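Side-chain contacts in aromatic-amino-acid:2-oxoglutarate transaminase (Candida albicans, PDB 6HND), which probably transfers amino groups between aromatic amino acids and 2-oxoglutarate, using pyridoxal 5'-phosphate as its cofactor: residues A132-A137 and A361-S366; D145-T150 and R335-S340; Q258-R263 and L325-T330; Y285-K290 and D313-N318. All coordinates share one frame; numbering follows the deposited sequence.

Overall arrangement
All four contacts lie in the part of the chain that forms the aminotransferase fold of class I and II enzymes. Interaction 2 reaches the cofactor directly, since strand 333-338 ends at Thr-338, which with Ser-340 holds the phosphate. Interaction 4 adjoins it: Tyr-285 OH is 2.7 Å from Glu-337 OE2, a probable hydrogen bond. Interaction 3 meets interaction 2 by plain packing, Leu-325 CD1 lying 3.7 Å from Arg-335 CD, and its Arg-263 side chain is about 13 Å from a bound cofactor. Interaction 1 touches none of the others; its centre is about 17 Å from that of interaction 2, and the Val-133 side chain is about 10 Å from a bound cofactor.

Interaction 1 (A132-A137 and A361-S366); sequences AVEGHA and AVKNYS
Val-362 O is gripped twice by Ser-366, the residue whose CB touches Val-133: Ser-366 N reaches Val-362 O at 2.8 Å in the ordinary helical bond, and Ser-366 OG reaches the same O at 2.9 Å from above the carbonyl plane. A small hydroxyl residue suits this buried helical site, because the bond to the preceding turn satisfies its polar atom while CB is left to the apolar neighbour. The contact joins a type I beta turn, Ala-132 to Gly-135, to helix 356-369 of the aminotransferase fold.

Val-133, at the second position of the turn, is the branched side chain that spans both helix residues. With chi1 at 69°, CG1 takes the crowded position between backbone N and carbonyl carbon and faces the aliphatic part of Lys-363, while CG2 comes within 4.1 Å of Ser-366 CB. Lys-363 is bent at three successive torsions, and its chain crosses the valine obliquely. Its ammonium group forms a salt bridge with Asp-367, one helical turn on, and Lys-363 NZ stays 6.0 Å from Glu-134 OE1. Phe-161 of strand 158-163 also packs on Glu-134, Lys-363 and Ser-366. Because of the bends in the lysine, two of its carbons, CG and CE, each lie 3.6 Å from the same valine methyl, Val-133 CG1.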
# COMPACT_ATOMS: atom_id res chain seq x y z
N ALA B 132 12.32 2.09 6.39
CA ALA B 132 11.72 3.44 6.52
C ALA B 132 10.53 3.53 5.56
O ALA B 132 10.66 3.08 4.40
CB ALA B 132 12.73 4.53 6.23
N VAL B 133 9.44 4.12 6.03
CA VAL B 133 8.15 4.15 5.30
C VAL B 133 8.29 4.94 4.00
O VAL B 133 7.56 4.60 3.06
CB VAL B 133 7.00 4.69 6.17
CG1 VAL B 133 7.17 6.18 6.46
CG2 VAL B 133 5.66 4.43 5.54
N GLU B 134 9.19 5.93 3.95
CA GLU B 134 9.43 6.79 2.76
C GLU B 134 10.18 6.03 1.66
O GLU B 134 10.19 6.50 0.51
CB GLU B 134 10.18 8.06 3.16
CG GLU B 134 11.59 7.82 3.69
CD GLU B 134 11.77 7.84 5.20
OE1 GLU B 134 10.79 7.69 5.94
OE2 GLU B 134 12.92 7.96 5.63
N GLY B 135 10.80 4.91 1.99
CA GLY B 135 11.40 4.00 1.00
C GLY B 135 12.84 3.69 1.32
O GLY B 135 13.45 4.37 2.20
N HIS B 136 13.39 2.69 0.63
CA HIS B 136 14.83 2.32 0.71
C HIS B 136 15.67 3.44 0.11
O HIS B 136 15.25 4.01 -0.87
CB HIS B 136 15.06 1.00 -0.01
CG HIS B 136 14.61 -0.15 0.81
ND1 HIS B 136 15.46 -0.76 1.68
CD2 HIS B 136 13.41 -0.72 0.95
CE1 HIS B 136 14.79 -1.71 2.32
NE2 HIS B 136 13.54 -1.70 1.88
N ALA B 137 16.85 3.68 0.67
CA ALA B 137 17.72 4.84 0.39
C ALA B 137 18.17 4.81 -1.07
O ALA B 137 18.16 5.84 -1.74
CB ALA B 137 18.87 4.86 1.38
N ALA B 361 4.60 15.68 5.83
CA ALA B 361 3.16 15.54 6.11
C ALA B 361 2.66 14.28 5.40
O ALA B 361 1.93 13.52 6.04
CB ALA B 361 2.41 16.78 5.71
N VAL B 362 3.08 14.02 4.16
CA VAL B 362 2.72 12.77 3.43
C VAL B 362 3.22 11.56 4.23
O VAL B 362 2.47 10.53 4.37
CB VAL B 362 3.21 12.74 1.97
CG1 VAL B 362 3.00 11.38 1.33
CG2 VAL B 362 2.53 13.79 1.11
N LYS B 363 4.42 11.65 4.78
CA LYS B 363 5.02 10.56 5.59
C LYS B 363 4.07 10.21 6.74
O LYS B 363 3.78 9.00 6.93
CB LYS B 363 6.41 10.92 6.13
CG LYS B 363 7.18 9.73 6.68
CD LYS B 363 7.70 9.90 8.10
CE LYS B 363 7.47 8.69 8.99
NZ LYS B 363 6.85 9.05 10.30
N ASN B 364 3.57 11.21 7.48
CA ASN B 364 2.72 10.96 8.66
C ASN B 364 1.41 10.34 8.20
O ASN B 364 0.88 9.48 8.96
CB ASN B 364 2.55 12.21 9.55
CG ASN B 364 3.85 12.70 10.18
OD1 ASN B 364 4.75 11.93 10.47
ND2 ASN B 364 3.95 14.01 10.39
N TYR B 365 0.88 10.72 7.01
CA TYR B 365 -0.36 10.12 6.42
C TYR B 365 -0.11 8.64 6.07
O TYR B 365 -0.96 7.79 6.36
CB TYR B 365 -0.79 10.82 5.13
CG TYR B 365 -2.09 10.35 4.51
CD1 TYR B 365 -3.19 10.07 5.30
CD2 TYR B 365 -2.22 10.21 3.15
CE1 TYR B 365 -4.40 9.70 4.74
CE2 TYR B 365 -3.42 9.83 2.57
CZ TYR B 365 -4.53 9.59 3.37
OH TYR B 365 -5.72 9.21 2.83
N SER B 366 1.03 8.35 5.44
CA SER B 366 1.38 6.98 4.99
C SER B 366 1.42 6.06 6.21
O SER B 366 0.97 4.89 6.11
CB SER B 366 2.67 7.00 4.27
OG SER B 366 2.59 7.91 3.19

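Interaction 2 (D145-T150 and R335-S340); sequences DFIIRT and RVETFS. With PLP (pyridoxal-5'-phosphate), chain E.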
# COMPACT_ATOMS: atom_id res chain seq x y z
N ASP B 145 18.00 11.59 -8.53
CA ASP B 145 18.96 11.72 -9.66
C ASP B 145 18.19 11.80 -10.97
O ASP B 145 18.55 12.64 -11.82
CB ASP B 145 19.97 10.57 -9.62
CG ASP B 145 20.94 10.67 -8.44
OD1 ASP B 145 20.96 11.73 -7.80
OD2 ASP B 145 21.68 9.69 -8.17
N PHE B 146 17.14 10.98 -11.12
CA PHE B 146 16.28 10.89 -12.32
C PHE B 146 15.56 12.21 -12.51
O PHE B 146 15.49 12.68 -13.66
CB PHE B 146 15.28 9.73 -12.18
CG PHE B 146 14.39 9.52 -13.38
CD1 PHE B 146 14.87 8.94 -14.54
CD2 PHE B 146 13.05 9.87 -13.32
CE1 PHE B 146 14.05 8.76 -15.64
CE2 PHE B 146 12.22 9.69 -14.42
CZ PHE B 146 12.72 9.13 -15.58
N ILE B 147 14.98 12.77 -11.44
CA ILE B 147 14.24 14.06 -11.48
C ILE B 147 15.25 15.21 -11.72
O ILE B 147 14.93 16.11 -12.50
CB ILE B 147 13.37 14.25 -10.22
CG1 ILE B 147 12.06 13.50 -10.38
CG2 ILE B 147 13.09 15.70 -9.89
CD1 ILE B 147 11.07 14.19 -11.29
N ILE B 148 16.43 15.17 -11.14
CA ILE B 148 17.47 16.20 -11.43
C ILE B 148 17.77 16.16 -12.94
O ILE B 148 17.77 17.23 -13.55
CB ILE B 148 18.73 16.00 -10.55
CG1 ILE B 148 18.45 16.33 -9.08
CG2 ILE B 148 19.89 16.81 -11.09
CD1 ILE B 148 19.59 15.93 -8.12
N ARG B 149 17.92 14.97 -13.53
CA ARG B 149 18.25 14.81 -14.97
C ARG B 149 17.09 15.32 -15.85
O ARG B 149 17.35 16.07 -16.81
CB ARG B 149 18.62 13.35 -15.25
CG ARG B 149 19.22 13.11 -16.63
CD ARG B 149 20.69 13.52 -16.75
NE ARG B 149 21.35 12.88 -17.88
CZ ARG B 149 21.79 13.49 -18.98
NH1 ARG B 149 21.63 14.80 -19.15
NH2 ARG B 149 22.37 12.79 -19.94
N THR B 150 15.84 14.95 -15.54
CA THR B 150 14.68 15.13 -16.47
C THR B 150 13.91 16.42 -16.19
O THR B 150 13.38 17.00 -17.17
CB THR B 150 13.73 13.92 -16.43
OG1 THR B 150 13.15 13.81 -15.12
CG2 THR B 150 14.45 12.64 -16.81
N ARG B 335 4.67 16.83 -7.74
CA ARG B 335 4.70 15.98 -8.97
C ARG B 335 4.46 14.51 -8.60
O ARG B 335 5.18 13.98 -7.72
CB ARG B 335 6.02 16.10 -9.73
CG ARG B 335 6.10 15.16 -10.92
CD ARG B 335 7.44 15.22 -11.62
NE ARG B 335 7.57 14.34 -12.77
CZ ARG B 335 7.09 14.58 -13.98
NH1 ARG B 335 6.38 15.67 -14.22
NH2 ARG B 335 7.29 13.70 -14.95
N VAL B 336 3.48 13.88 -9.25
CA VAL B 336 3.23 12.42 -9.09
C VAL B 336 3.86 11.62 -10.24
O VAL B 336 3.51 11.87 -11.41
CB VAL B 336 1.71 12.17 -9.00
CG1 VAL B 336 1.39 10.67 -8.87
CG2 VAL B 336 1.14 12.96 -7.84
N GLU B 337 4.71 10.67 -9.90
CA GLU B 337 5.31 9.70 -10.86
C GLU B 337 4.85 8.28 -10.51
O GLU B 337 4.42 8.07 -9.35
CB GLU B 337 6.83 9.77 -10.81
CG GLU B 337 7.40 11.04 -11.41
CD GLU B 337 8.27 10.87 -12.66
OE1 GLU B 337 8.34 9.76 -13.24
OE2 GLU B 337 8.84 11.87 -13.05
N THR B 338 4.96 7.36 -11.48
CA THR B 338 4.71 5.90 -11.31
C THR B 338 5.69 5.10 -12.18
O THR B 338 6.17 5.64 -13.22
CB THR B 338 3.24 5.57 -11.60
OG1 THR B 338 2.94 4.18 -11.39
CG2 THR B 338 2.86 5.92 -13.02
N PHE B 339 5.91 3.84 -11.82
CA PHE B 339 6.65 2.85 -12.64
C PHE B 339 5.64 2.00 -13.40
O PHE B 339 6.07 1.08 -14.08
CB PHE B 339 7.59 1.98 -11.79
CG PHE B 339 8.72 2.75 -11.15
CD1 PHE B 339 9.83 3.11 -11.88
CD2 PHE B 339 8.66 3.12 -9.82
CE1 PHE B 339 10.87 3.82 -11.29
CE2 PHE B 339 9.68 3.85 -9.24
CZ PHE B 339 10.79 4.20 -9.97
N SER B 340 4.34 2.32 -13.28
CA SER B 340 3.24 1.51 -13.86
C SER B 340 3.37 1.43 -15.39
O SER B 340 3.28 0.36 -15.97
CB SER B 340 1.89 2.01 -13.43
OG SER B 340 1.62 1.67 -12.07
N1 PLP E . -3.16 8.98 -13.58
C2 PLP E . -3.27 8.84 -14.89
C2A PLP E . -3.49 10.09 -15.69
C3 PLP E . -3.16 7.56 -15.51
O3 PLP E . -3.28 7.46 -16.87
C4 PLP E . -2.94 6.42 -14.70
C4A PLP E . -2.72 5.10 -15.35
C5 PLP E . -2.81 6.61 -13.31
C6 PLP E . -2.94 7.89 -12.82
C5A PLP E . -2.66 5.47 -12.33
O4P PLP E . -1.35 4.86 -12.27
P PLP E . -1.05 3.70 -11.17
O1P PLP E . -1.82 4.08 -9.91
O2P PLP E . 0.47 3.77 -11.09
O3P PLP E . -1.55 2.42 -11.76
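The carboxylate of Glu-337 is buried, yet what it meets from helix 137-151 is hydrocarbon: Ile-147 CD1 lies 3.7 Å from Glu-337 OE2, and Phe-146 CE2 is 4.1 Å from Glu-337 OE1. The phenylalanine offers the edge of its ring, near the ring plane and 77° from the plane of the carboxylate, so that oxygen faces the weakly positive rim. Ile-147 bends its CD1 toward the strand, and the same methyl rests 3.8 Å from Arg-335 CD.

The charge is met within strand 333-338. Arg-335 and Glu-337 stand two residues apart and project to the same side, and the extended arginine chain brings its guanidinium side-on to a single oxygen. Arg-335 NE donates to Glu-337 OE2 at 2.8 Å, and Arg-335 NH2 to the same OE2 at 3.1 Å, both with the oxygen in the guanidinium plane. Asp-281 and Glu-279 take further ion pairs from the arginine, while Tyr-285 OH adds to the bonds at OE2.

Beyond the salt bridge the strand runs into the cofactor site. Thr-338 OG1 at 2.5 Å and Ser-340 OG at 2.6 Å both donate to O2P of PLP, and Thr-338 OG1 also accepts from Ser-340 N in an ST turn, which fixes the hydroxyl relative to the loop. The phosphate group thus gains two neutral donors beside Arg-348, and the two arginine N-H bonds on Glu-337 OE2 probably favour the ionised carboxylate although hydrocarbon borders it.

Interaction 3 (Q258-R263 and L325-T330); sequences QSLEFR and LELDTT
Van der Waals contact of one leucine carries this interaction, in which Leu-327 of the connection leading to strand 333-338 covers the first turn of helix 260-272 in the aminotransferase fold. Leu-327 CD1 lies 3.5 Å from the backbone oxygen Arg-263 O and 3.8 Å from Arg-263 CB, so one methyl fits over both the main chain and the root of the arginine. The other branch, CD2, is loosely placed, 4.4 Å from Leu-260 CD1 at the exposed margin. A leucine suits the place because its forked end serves both neighbours; Lys-264 and Tyr-267, further along the helix, also border it.

No hydrogen bond joins 258-263 to 325-330. Ser-259 is the N-cap of the helix, its OG accepting from Phe-262 N at 2.9 Å, a role that a short hydroxyl performs well. Asp-328 OD1 accepts from Thr-330 N at 3.3 Å and closes an Asx turn; further along the helix, Tyr-267 OH bonds to the same oxygen.

Charge is turned away from the leucine. Arginine suits its place by giving the leucine an aliphatic root and a carbonyl its guanidinium, which holds Gln-258 O side-on with two nitrogens. Arg-263 NH2, also bonded to Thr-249 OG1, reaches Gln-258 O at 2.8 Å in the carbonyl plane, on a lone pair, and Arg-263 NE does so at 2.7 Å from above that plane.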
# COMPACT_ATOMS: atom_id res chain seq x y z
N GLN B 258 0.36 20.44 -22.55
CA GLN B 258 0.50 21.90 -22.30
C GLN B 258 1.91 22.29 -22.75
O GLN B 258 2.86 21.60 -22.33
CB GLN B 258 0.27 22.24 -20.83
CG GLN B 258 -1.17 22.07 -20.37
CD GLN B 258 -1.29 22.20 -18.87
OE1 GLN B 258 -0.37 22.67 -18.19
NE2 GLN B 258 -2.42 21.80 -18.35
N SER B 259 2.01 23.33 -23.58
CA SER B 259 3.28 23.99 -23.98
C SER B 259 3.97 24.56 -22.73
O SER B 259 3.29 24.81 -21.70
CB SER B 259 3.02 25.10 -24.97
OG SER B 259 2.43 26.22 -24.33
N LEU B 260 5.28 24.81 -22.84
CA LEU B 260 6.03 25.52 -21.78
C LEU B 260 5.35 26.86 -21.50
O LEU B 260 5.11 27.15 -20.33
CB LEU B 260 7.48 25.68 -22.20
CG LEU B 260 8.36 26.50 -21.25
CD1 LEU B 260 8.31 25.96 -19.82
CD2 LEU B 260 9.80 26.55 -21.79
N GLU B 261 4.96 27.62 -22.52
CA GLU B 261 4.44 28.99 -22.30
C GLU B 261 3.05 28.92 -21.63
O GLU B 261 2.76 29.76 -20.75
CB GLU B 261 4.58 29.81 -23.60
CG GLU B 261 3.39 29.78 -24.54
CD GLU B 261 3.54 30.78 -25.69
OE1 GLU B 261 2.51 31.39 -26.08
OE2 GLU B 261 4.69 30.95 -26.19
N PHE B 262 2.25 27.90 -21.96
CA PHE B 262 0.94 27.63 -21.30
C PHE B 262 1.16 27.32 -19.81
O PHE B 262 0.47 27.87 -18.96
CB PHE B 262 0.21 26.51 -22.05
CG PHE B 262 -1.21 26.30 -21.61
CD1 PHE B 262 -1.49 25.62 -20.43
CD2 PHE B 262 -2.25 26.80 -22.36
CE1 PHE B 262 -2.81 25.41 -20.03
CE2 PHE B 262 -3.57 26.61 -21.95
CZ PHE B 262 -3.84 25.94 -20.78
N ARG B 263 2.15 26.48 -19.49
CA ARG B 263 2.48 26.13 -18.08
C ARG B 263 2.91 27.38 -17.30
O ARG B 263 2.56 27.47 -16.12
CB ARG B 263 3.56 25.06 -18.01
CG ARG B 263 3.13 23.71 -18.54
CD ARG B 263 4.32 22.87 -18.97
NE ARG B 263 3.86 21.80 -19.82
CZ ARG B 263 3.69 20.54 -19.44
NH1 ARG B 263 4.04 20.13 -18.23
NH2 ARG B 263 3.22 19.67 -20.32
N LEU B 325 7.46 21.56 -11.84
CA LEU B 325 8.58 21.62 -10.84
C LEU B 325 9.61 22.65 -11.31
O LEU B 325 10.26 23.30 -10.46
CB LEU B 325 9.26 20.25 -10.71
CG LEU B 325 8.51 19.12 -9.98
CD1 LEU B 325 9.37 17.86 -9.96
CD2 LEU B 325 8.10 19.50 -8.56
N GLU B 326 9.78 22.74 -12.63
CA GLU B 326 10.86 23.55 -13.26
C GLU B 326 10.48 25.03 -13.14
O GLU B 326 11.40 25.83 -13.23
CB GLU B 326 11.11 23.08 -14.69
CG GLU B 326 11.73 21.69 -14.70
CD GLU B 326 11.82 21.00 -16.04
OE1 GLU B 326 12.60 21.45 -16.85
OE2 GLU B 326 11.12 19.99 -16.25
N LEU B 327 9.21 25.35 -12.92
CA LEU B 327 8.70 26.73 -12.74
C LEU B 327 8.63 27.09 -11.26
O LEU B 327 8.67 28.29 -10.95
CB LEU B 327 7.31 26.82 -13.37
CG LEU B 327 7.25 26.42 -14.84
CD1 LEU B 327 5.87 26.67 -15.40
CD2 LEU B 327 8.29 27.18 -15.64
N ASP B 328 8.47 26.08 -10.41
CA ASP B 328 8.17 26.22 -8.96
C ASP B 328 9.42 26.74 -8.25
O ASP B 328 10.52 26.17 -8.46
CB ASP B 328 7.67 24.89 -8.39
CG ASP B 328 7.05 24.98 -7.01
OD1 ASP B 328 6.66 26.12 -6.60
OD2 ASP B 328 6.92 23.91 -6.37
N THR B 329 9.25 27.80 -7.47
CA THR B 329 10.30 28.40 -6.60
C THR B 329 9.98 28.19 -5.11
O THR B 329 10.91 28.36 -4.31
CB THR B 329 10.47 29.89 -6.94
OG1 THR B 329 9.21 30.55 -6.81
CG2 THR B 329 11.02 30.09 -8.34
N THR B 330 8.74 27.80 -4.74
CA THR B 330 8.25 27.83 -3.34
C THR B 330 7.75 26.47 -2.85
O THR B 330 7.51 26.35 -1.65
CB THR B 330 7.10 28.83 -3.20
OG1 THR B 330 6.02 28.34 -3.99
CG2 THR B 330 7.51 30.23 -3.62

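Interaction 4 (Y285-K290 and D313-N318); sequences YLTLPK and DDYLKN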
# COMPACT_ATOMS: atom_id res chain seq x y z
N TYR B 285 7.08 10.93 -20.46
CA TYR B 285 8.41 10.56 -21.01
C TYR B 285 8.21 9.93 -22.39
O TYR B 285 9.15 9.98 -23.20
CB TYR B 285 9.20 9.65 -20.07
CG TYR B 285 9.51 10.30 -18.75
CD1 TYR B 285 10.44 11.31 -18.68
CD2 TYR B 285 8.89 9.90 -17.58
CE1 TYR B 285 10.74 11.93 -17.49
CE2 TYR B 285 9.19 10.52 -16.37
CZ TYR B 285 10.11 11.55 -16.33
OH TYR B 285 10.43 12.21 -15.19
N LEU B 286 7.01 9.40 -22.67
CA LEU B 286 6.68 8.78 -23.99
C LEU B 286 6.24 9.88 -24.95
O LEU B 286 5.04 10.01 -25.19
CB LEU B 286 5.61 7.71 -23.76
CG LEU B 286 5.99 6.65 -22.73
CD1 LEU B 286 4.82 5.72 -22.45
CD2 LEU B 286 7.23 5.85 -23.16
N THR B 287 7.19 10.70 -25.42
CA THR B 287 6.94 11.84 -26.33
C THR B 287 6.76 11.25 -27.73
O THR B 287 7.50 10.32 -28.06
CB THR B 287 8.06 12.89 -26.26
OG1 THR B 287 9.29 12.24 -26.61
CG2 THR B 287 8.20 13.51 -24.88
N LEU B 288 5.79 11.74 -28.50
CA LEU B 288 5.42 11.16 -29.82
C LEU B 288 5.54 12.24 -30.88
O LEU B 288 4.89 13.27 -30.75
CB LEU B 288 3.99 10.61 -29.75
CG LEU B 288 3.66 9.73 -28.55
CD1 LEU B 288 2.18 9.39 -28.55
CD2 LEU B 288 4.50 8.47 -28.55
N PRO B 289 6.37 12.05 -31.93
CA PRO B 289 6.42 12.99 -33.05
C PRO B 289 5.06 13.04 -33.76
O PRO B 289 4.30 12.05 -33.69
CB PRO B 289 7.49 12.48 -34.02
CG PRO B 289 8.07 11.22 -33.39
CD PRO B 289 7.26 10.91 -32.14
N LYS B 290 4.75 14.18 -34.39
CA LYS B 290 3.43 14.39 -35.05
C LYS B 290 3.27 13.36 -36.19
O LYS B 290 4.27 12.88 -36.75
CB LYS B 290 3.21 15.85 -35.44
CG LYS B 290 3.84 16.37 -36.72
CD LYS B 290 3.04 17.54 -37.30
CE LYS B 290 3.91 18.65 -37.87
NZ LYS B 290 4.74 18.19 -39.01
N ASP B 313 20.54 13.74 -24.78
CA ASP B 313 20.68 15.22 -24.66
C ASP B 313 19.59 15.89 -25.50
O ASP B 313 18.96 16.86 -25.00
CB ASP B 313 22.09 15.68 -25.06
CG ASP B 313 23.17 15.34 -24.03
OD1 ASP B 313 22.81 15.10 -22.82
OD2 ASP B 313 24.38 15.31 -24.42
N ASP B 314 19.37 15.39 -26.71
CA ASP B 314 18.44 16.00 -27.69
C ASP B 314 17.01 15.76 -27.16
O ASP B 314 16.21 16.73 -27.16
CB ASP B 314 18.70 15.46 -29.11
CG ASP B 314 17.73 15.94 -30.17
OD1 ASP B 314 17.07 16.98 -29.95
OD2 ASP B 314 17.62 15.26 -31.21
N TYR B 315 16.73 14.54 -26.67
CA TYR B 315 15.46 14.17 -26.00
C TYR B 315 15.17 15.15 -24.86
O TYR B 315 14.13 15.83 -24.85
CB TYR B 315 15.53 12.74 -25.49
CG TYR B 315 14.38 12.33 -24.60
CD1 TYR B 315 13.08 12.25 -25.09
CD2 TYR B 315 14.60 12.00 -23.28
CE1 TYR B 315 12.03 11.86 -24.30
CE2 TYR B 315 13.56 11.57 -22.48
CZ TYR B 315 12.26 11.51 -22.98
OH TYR B 315 11.24 11.09 -22.17
N LEU B 316 16.10 15.25 -23.91
CA LEU B 316 15.88 16.04 -22.67
C LEU B 316 15.62 17.48 -23.07
O LEU B 316 14.75 18.11 -22.44
CB LEU B 316 17.09 15.93 -21.75
CG LEU B 316 17.32 14.57 -21.11
CD1 LEU B 316 18.51 14.62 -20.17
CD2 LEU B 316 16.07 14.07 -20.40
N LYS B 317 16.34 17.97 -24.08
CA LYS B 317 16.39 19.43 -24.38
C LYS B 317 15.19 19.82 -25.25
O LYS B 317 14.58 20.86 -24.96
CB LYS B 317 17.71 19.79 -25.06
CG LYS B 317 17.99 21.29 -25.14
CD LYS B 317 19.23 21.67 -25.94
CE LYS B 317 19.39 23.17 -26.10
NZ LYS B 317 20.74 23.60 -25.69
N ASN B 318 14.86 19.03 -26.28
CA ASN B 318 13.92 19.47 -27.34
C ASN B 318 12.63 18.66 -27.32
O ASN B 318 11.62 19.22 -27.78
CB ASN B 318 14.63 19.46 -28.70
CG ASN B 318 15.88 20.33 -28.66
OD1 ASN B 318 15.79 21.52 -28.39
ND2 ASN B 318 17.04 19.73 -28.87
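Tyr-315 reaches out of helix 312-319 and buries its hydroxyl against the backbone of Tyr-285, tying that helix to the loop that follows strand 276-280 in the aminotransferase fold. This is the tight part. Tyr-315 OH donates to Tyr-285 O at 2.6 Å, in the carbonyl plane and on a lone pair, with a C=O...O angle of 112°. The same hydroxyl oxygen lies 3.3 Å from Tyr-285 CB and sits at the edge of the Tyr-285 ring, in its plane, while the two side chains cross at about a right angle. With CG anti to the backbone N (chi1 170°), the Tyr-315 ring stands out from its helix and reaches across to the loop, a task that needs a long, flat side chain with a polar end.

Thr-287 completes the tight part from beside the ring: its OG1 lies in the plane of the Tyr-315 ring, 3.6 Å from Tyr-315 CE1. That hydroxyl is bonded to Arg-403 of helix 392-418; Leu-400 of the same helix also touches Tyr-315. Leu-320 packs against both tyrosines, and Phe-146 meets the Tyr-285 ring edge-to-face.

Farther out the arrangement loosens. Pro-289 and Lys-290 are exposed and take no part in the contact; Pro-289 rests on helix 392-418, while solvent suits the charged lysine. The far side of helix 312-319 carries the exposed Asp-313, Lys-317 and Asn-318. Asn-318 pairs with Asp-314, four residues earlier, Asn-318 ND2 donating to Asp-314 OD1 at 3.0 Å with an N-H...O angle of 167°.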